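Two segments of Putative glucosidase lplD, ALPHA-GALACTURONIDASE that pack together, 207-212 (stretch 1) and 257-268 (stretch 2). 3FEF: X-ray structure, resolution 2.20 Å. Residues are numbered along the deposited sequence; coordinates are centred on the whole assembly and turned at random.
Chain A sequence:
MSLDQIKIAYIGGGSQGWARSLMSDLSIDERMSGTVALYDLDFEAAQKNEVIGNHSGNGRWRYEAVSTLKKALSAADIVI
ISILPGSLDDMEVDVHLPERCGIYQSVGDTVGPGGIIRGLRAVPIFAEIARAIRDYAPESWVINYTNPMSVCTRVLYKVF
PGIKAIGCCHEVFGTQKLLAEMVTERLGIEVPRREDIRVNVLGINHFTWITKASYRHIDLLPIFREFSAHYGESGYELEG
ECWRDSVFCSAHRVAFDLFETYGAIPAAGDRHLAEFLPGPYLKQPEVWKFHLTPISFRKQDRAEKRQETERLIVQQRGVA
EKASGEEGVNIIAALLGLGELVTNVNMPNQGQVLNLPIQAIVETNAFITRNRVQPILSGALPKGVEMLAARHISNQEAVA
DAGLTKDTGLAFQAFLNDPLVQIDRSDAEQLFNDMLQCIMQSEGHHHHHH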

ATOM      1  N   PHE A 207      -1.220 -20.594 -14.986  1.00 21.98           N
ATOM      2  CA  PHE A 207      -0.004 -19.826 -15.265  1.00 21.68           C
ATOM      3  C   PHE A 207       0.753 -19.685 -13.934  1.00 23.65           C
ATOM      4  O   PHE A 207       1.017 -18.578 -13.461  1.00 21.02           O
ATOM      5  CB  PHE A 207      -0.361 -18.451 -15.831  1.00 22.68           C
ATOM      6  CG  PHE A 207       0.797 -17.738 -16.515  1.00 24.71           C
ATOM      7  CD1 PHE A 207       1.475 -18.336 -17.581  1.00 23.77           C
ATOM      8  CD2 PHE A 207       1.188 -16.468 -16.101  1.00 22.85           C
ATOM      9  CE1 PHE A 207       2.536 -17.679 -18.219  1.00 21.19           C
ATOM     10  CE2 PHE A 207       2.242 -15.814 -16.723  1.00 24.77           C
ATOM     11  CZ  PHE A 207       2.917 -16.425 -17.792  1.00 22.91           C
ATOM     12  N   THR A 208       1.052 -20.842 -13.341  1.00 19.94           N
ATOM     13  CA  THR A 208       1.723 -20.972 -12.069  1.00 20.35           C
ATOM     14  C   THR A 208       3.196 -21.322 -12.252  1.00 20.92           C
ATOM     15  O   THR A 208       3.577 -21.986 -13.221  1.00 22.59           O
ATOM     16  CB  THR A 208       1.086 -22.108 -11.243  1.00 21.57           C
ATOM     17  OG1 THR A 208       0.735 -23.172 -12.134  1.00 24.71           O
ATOM     18  CG2 THR A 208      -0.172 -21.629 -10.539  1.00 21.19           C
ATOM     19  N   TRP A 209       4.019 -20.888 -11.299  1.00 19.12           N
ATOM     20  CA  TRP A 209       5.455 -21.026 -11.419  1.00 21.19           C
ATOM     21  C   TRP A 209       6.056 -21.474 -10.105  1.00 22.06           C
ATOM     22  O   TRP A 209       5.607 -21.084  -9.018  1.00 22.51           O
ATOM     23  CB  TRP A 209       6.073 -19.686 -11.846  1.00 17.90           C
ATOM     24  CG  TRP A 209       5.563 -19.271 -13.195  1.00 20.39           C
ATOM     25  CD1 TRP A 209       4.330 -18.755 -13.484  1.00 16.59           C
ATOM     26  CD2 TRP A 209       6.268 -19.362 -14.441  1.00 20.34           C
ATOM     27  NE1 TRP A 209       4.226 -18.524 -14.837  1.00 21.68           N
ATOM     28  CE2 TRP A 209       5.401 -18.882 -15.445  1.00 20.63           C
ATOM     29  CE3 TRP A 209       7.546 -19.806 -14.802  1.00 21.33           C
ATOM     30  CZ2 TRP A 209       5.768 -18.836 -16.790  1.00 22.46           C
ATOM     31  CZ3 TRP A 209       7.916 -19.758 -16.140  1.00 23.10           C
ATOM     32  CH2 TRP A 209       7.034 -19.279 -17.118  1.00 19.93           C
ATOM     33  N   ILE A 210       7.106 -22.266 -10.210  1.00 20.81           N
ATOM     34  CA  ILE A 210       7.798 -22.737  -9.037  1.00 21.85           C
ATOM     35  C   ILE A 210       9.152 -22.091  -9.009  1.00 24.06           C
ATOM     36  O   ILE A 210       9.981 -22.305  -9.896  1.00 24.03           O
ATOM     37  CB  ILE A 210       7.912 -24.285  -9.053  1.00 20.74           C
ATOM     38  CG1 ILE A 210       6.510 -24.893  -8.991  1.00 20.89           C
ATOM     39  CG2 ILE A 210       8.796 -24.760  -7.907  1.00 21.72           C
ATOM     40  CD1 ILE A 210       6.437 -26.464  -9.269  1.00 22.42           C
ATOM     41  N   THR A 211       9.378 -21.282  -7.982  1.00 27.16           N
ATOM     42  CA  THR A 211      10.619 -20.533  -7.865  1.00 26.02           C
ATOM     43  C   THR A 211      11.586 -21.202  -6.870  1.00 27.14           C
ATOM     44  O   THR A 211      12.765 -20.869  -6.821  1.00 26.78           O
ATOM     45  CB  THR A 211      10.317 -19.105  -7.403  1.00 26.31           C
ATOM     46  OG1 THR A 211       9.601 -19.165  -6.164  1.00 25.22           O
ATOM     47  CG2 THR A 211       9.443 -18.411  -8.411  1.00 26.29           C
ATOM     48  N   LYS A 212      11.074 -22.134  -6.070  1.00 24.00           N
ATOM     49  CA  LYS A 212      11.909 -22.919  -5.168  1.00 26.33           C
ATOM     50  C   LYS A 212      11.253 -24.279  -5.046  1.00 27.02           C
ATOM     51  O   LYS A 212      10.023 -24.385  -5.062  1.00 24.18           O
ATOM     52  CB  LYS A 212      11.986 -22.303  -3.765  1.00 30.26           C
ATOM     53  CG  LYS A 212      12.364 -20.839  -3.690  1.00 30.65           C
ATOM     54  CD  LYS A 212      11.864 -20.263  -2.355  1.00 38.19           C
ATOM     55  CE  LYS A 212      12.233 -18.795  -2.184  1.00 42.68           C
ATOM     56  NZ  LYS A 212      11.332 -18.094  -1.205  1.00 45.90           N
ATOM     57  N   ASP A 257      11.211 -24.752 -22.442  1.00 24.25           N
ATOM     58  CA  ASP A 257      11.477 -23.526 -23.172  1.00 25.42           C
ATOM     59  C   ASP A 257      11.223 -22.297 -22.283  1.00 26.03           C
ATOM     60  O   ASP A 257      12.015 -21.375 -22.274  1.00 25.51           O
ATOM     61  CB  ASP A 257      10.618 -23.477 -24.442  1.00 27.56           C
ATOM     62  CG  ASP A 257      10.999 -22.331 -25.372  1.00 31.36           C
ATOM     63  OD1 ASP A 257      12.102 -22.395 -25.945  1.00 32.35           O
ATOM     64  OD2 ASP A 257      10.193 -21.371 -25.536  1.00 32.52           O
ATOM     65  N   LEU A 258      10.122 -22.296 -21.532  1.00 27.27           N
ATOM     66  CA  LEU A 258       9.823 -21.195 -20.613  1.00 26.11           C
ATOM     67  C   LEU A 258      10.841 -21.132 -19.496  1.00 25.26           C
ATOM     68  O   LEU A 258      11.258 -20.041 -19.101  1.00 24.22           O
ATOM     69  CB  LEU A 258       8.430 -21.332 -20.014  1.00 24.80           C
ATOM     70  CG  LEU A 258       7.328 -21.376 -21.072  1.00 28.62           C
ATOM     71  CD1 LEU A 258       5.964 -21.288 -20.443  1.00 26.88           C
ATOM     72  CD2 LEU A 258       7.517 -20.273 -22.080  1.00 27.60           C
ATOM     73  N   PHE A 259      11.261 -22.291 -18.985  1.00 26.52           N
ATOM     74  CA  PHE A 259      12.316 -22.280 -17.955  1.00 26.34           C
ATOM     75  C   PHE A 259      13.598 -21.559 -18.409  1.00 24.78           C
ATOM     76  O   PHE A 259      14.140 -20.762 -17.671  1.00 23.01           O
ATOM     77  CB  PHE A 259      12.698 -23.673 -17.451  1.00 25.11           C
ATOM     78  CG  PHE A 259      13.827 -23.640 -16.444  1.00 23.78           C
ATOM     79  CD1 PHE A 259      13.570 -23.342 -15.103  1.00 22.21           C
ATOM     80  CD2 PHE A 259      15.144 -23.856 -16.840  1.00 23.15           C
ATOM     81  CE1 PHE A 259      14.612 -23.285 -14.159  1.00 21.24           C
ATOM     82  CE2 PHE A 259      16.206 -23.792 -15.898  1.00 20.39           C
ATOM     83  CZ  PHE A 259      15.936 -23.506 -14.569  1.00 20.02           C
ATOM     84  N   GLU A 260      14.097 -21.892 -19.596  1.00 28.54           N
ATOM     85  CA  GLU A 260      15.328 -21.283 -20.134  1.00 29.07           C
ATOM     86  C   GLU A 260      15.175 -19.787 -20.247  1.00 29.01           C
ATOM     87  O   GLU A 260      16.115 -19.037 -20.052  1.00 28.20           O
ATOM     88  CB  GLU A 260      15.623 -21.799 -21.544  1.00 30.82           C
ATOM     89  CG  GLU A 260      15.711 -23.284 -21.629  1.00 36.98           C
ATOM     90  CD  GLU A 260      16.853 -23.793 -20.815  1.00 39.68           C
ATOM     91  OE1 GLU A 260      17.821 -23.019 -20.664  1.00 43.14           O
ATOM     92  OE2 GLU A 260      16.782 -24.942 -20.318  1.00 41.74           O
ATOM     93  N   THR A 261      13.986 -19.350 -20.621  1.00 27.22           N
ATOM     94  CA  THR A 261      13.757 -17.929 -20.727  1.00 28.52           C
ATOM     95  C   THR A 261      13.667 -17.286 -19.335  1.00 27.80           C
ATOM     96  O   THR A 261      14.251 -16.248 -19.101  1.00 29.00           O
ATOM     97  CB  THR A 261      12.478 -17.649 -21.531  1.00 28.95           C
ATOM     98  OG1 THR A 261      12.663 -18.112 -22.878  1.00 28.45           O
ATOM     99  CG2 THR A 261      12.142 -16.137 -21.542  1.00 25.95           C
ATOM    100  N   TYR A 262      12.964 -17.912 -18.398  1.00 25.24           N
ATOM    101  CA  TYR A 262      12.558 -17.172 -17.203  1.00 24.08           C
ATOM    102  C   TYR A 262      13.235 -17.572 -15.909  1.00 24.79           C
ATOM    103  O   TYR A 262      13.196 -16.822 -14.957  1.00 25.51           O
ATOM    104  CB  TYR A 262      11.034 -17.220 -17.046  1.00 22.93           C
ATOM    105  CG  TYR A 262      10.280 -16.512 -18.150  1.00 21.46           C
ATOM    106  CD1 TYR A 262      10.310 -15.116 -18.258  1.00 20.65           C
ATOM    107  CD2 TYR A 262       9.531 -17.229 -19.077  1.00 21.20           C
ATOM    108  CE1 TYR A 262       9.608 -14.455 -19.265  1.00 22.40           C
ATOM    109  CE2 TYR A 262       8.810 -16.578 -20.087  1.00 23.19           C
ATOM    110  CZ  TYR A 262       8.849 -15.187 -20.165  1.00 24.62           C
ATOM    111  OH  TYR A 262       8.157 -14.543 -21.162  1.00 24.78           O
ATOM    112  N   GLY A 263      13.843 -18.756 -15.869  1.00 25.49           N
ATOM    113  CA  GLY A 263      14.559 -19.201 -14.670  1.00 26.15           C
ATOM    114  C   GLY A 263      13.689 -19.728 -13.529  1.00 25.70           C
ATOM    115  O   GLY A 263      14.191 -20.013 -12.444  1.00 26.98           O
ATOM    116  N   ALA A 264      12.381 -19.834 -13.748  1.00 24.12           N
ATOM    117  CA  ALA A 264      11.517 -20.506 -12.775  1.00 23.36           C
ATOM    118  C   ALA A 264      10.833 -21.648 -13.501  1.00 21.24           C
ATOM    119  O   ALA A 264      10.721 -21.616 -14.698  1.00 21.36           O
ATOM    120  CB  ALA A 264      10.494 -19.536 -12.172  1.00 23.77           C
ATOM    121  N   ILE A 265      10.384 -22.666 -12.781  1.00 21.16           N
ATOM    122  CA  ILE A 265       9.780 -23.815 -13.414  1.00 20.95           C
ATOM    123  C   ILE A 265       8.285 -23.609 -13.692  1.00 22.08           C
ATOM    124  O   ILE A 265       7.500 -23.487 -12.782  1.00 21.95           O
ATOM    125  CB  ILE A 265       9.949 -25.064 -12.534  1.00 23.16           C
ATOM    126  CG1 ILE A 265      11.443 -25.362 -12.297  1.00 24.75           C
ATOM    127  CG2 ILE A 265       9.175 -26.249 -13.137  1.00 19.65           C
ATOM    128  CD1 ILE A 265      11.712 -26.530 -11.311  1.00 21.59           C
ATOM    129  N   PRO A 266       7.889 -23.613 -14.968  1.00 23.99           N
ATOM    130  CA  PRO A 266       6.482 -23.439 -15.276  1.00 22.94           C
ATOM    131  C   PRO A 266       5.718 -24.614 -14.685  1.00 26.66           C
ATOM    132  O   PRO A 266       6.178 -25.753 -14.773  1.00 24.67           O
ATOM    133  CB  PRO A 266       6.450 -23.470 -16.799  1.00 23.35           C
ATOM    134  CG  PRO A 266       7.885 -23.206 -17.231  1.00 23.81           C
ATOM    135  CD  PRO A 266       8.696 -23.870 -16.173  1.00 23.62           C
ATOM    136  N   ALA A 267       4.578 -24.346 -14.060  1.00 23.84           N
ATOM    137  CA  ALA A 267       3.914 -25.386 -13.259  1.00 23.51           C
ATOM    138  C   ALA A 267       2.481 -25.667 -13.688  1.00 22.79           C
ATOM    139  O   ALA A 267       1.589 -25.711 -12.851  1.00 23.81           O
ATOM    140  CB  ALA A 267       3.962 -25.007 -11.761  1.00 21.99           C
ATOM    141  N   ALA A 268       2.280 -25.837 -14.996  1.00 25.13           N
ATOM    142  CA  ALA A 268       1.029 -26.326 -15.590  1.00 25.96           C
ATOM    143  C   ALA A 268       1.367 -27.095 -16.869  1.00 25.17           C
ATOM    144  O   ALA A 268       2.483 -26.987 -17.377  1.00 25.05           O
ATOM    145  CB  ALA A 268       0.057 -25.163 -15.910  1.00 22.78           C
TER

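A strand running through Thr 208, Trp 209 and Ile 210 pairs antiparallel with the short strand 265-266, which follows closely on the end of the helix through Tyr 262. The pairing rests on backbone hydrogen bonds. Ile 210 and Ile 265 satisfy each other completely: Ile 210 N donates to Ile 265 O at 2.9 Å, and Ile 265 N returns a bond to Ile 210 O, also at 2.9 Å, both with N-H...O angles of 159°. One residue pair further along, Trp 209 faces Pro 266 at a non-hydrogen-bonded position. Proline has no amide hydrogen to offer, and in this register none is called for. Beyond it, Ala 267 N donates to Thr 208 O at 2.7 Å, with a less linear angle of 145°.

At this end a side chain takes over from the backbone. Thr 208, with chi1 in the p well, turns its hydroxyl so that OG1 donates to Ala 267 O at 2.8 Å. Both the amide and the carbonyl of Ala 267 are thus engaged by Thr 208, one by its carbonyl and the other by its hydroxyl, so that the amide and carbonyl of Ala 267 and the carbonyl and hydroxyl of Thr 208 are satisfied between the two buried residues. Ile 265 O, besides accepting the amide of Ile 210, receives a CA-H...O contact from Trp 209 CA at 3.5 Å.

The side chains divide between the two faces of the pairing. On one, Ile 210 and Ile 265 lie side by side, CB to CB at 4.1 Å, both with chi1 m and chi2 t; Ile 210 CG1 also reaches Ala 267 CB at 3.8 Å. These beta-branched, wholly apolar side chains suit a buried strand position whose polar backbone groups are already paired.

On the other face, Trp 209 contributes the largest covered area, 110 Å² of the 524 Å² buried between the stretches. Its indole extends towards the helix. Pro 266 CA lies over one face of the six-membered ring, 4.2 Å from its centroid, in a CH-pi contact, while Pro 266 CG approaches Trp 209 CZ3 at 3.6 Å. Farther out, Trp 209 CH2 touches both Leu 258 CB and Tyr 262 CD2 at 3.8 Å, tying the last turns of the helix to the strand. The Tyr 262 hydroxyl is hydrogen-bonded elsewhere in the structure.

Between helix and strand, Gly 263 adopts a positive phi of 78°, a conformation glycine accommodates readily, and its amide N donates to Phe 259 O at 2.7 Å. Ala 264 follows, its small CB packing 3.6 Å from Ile 210 O.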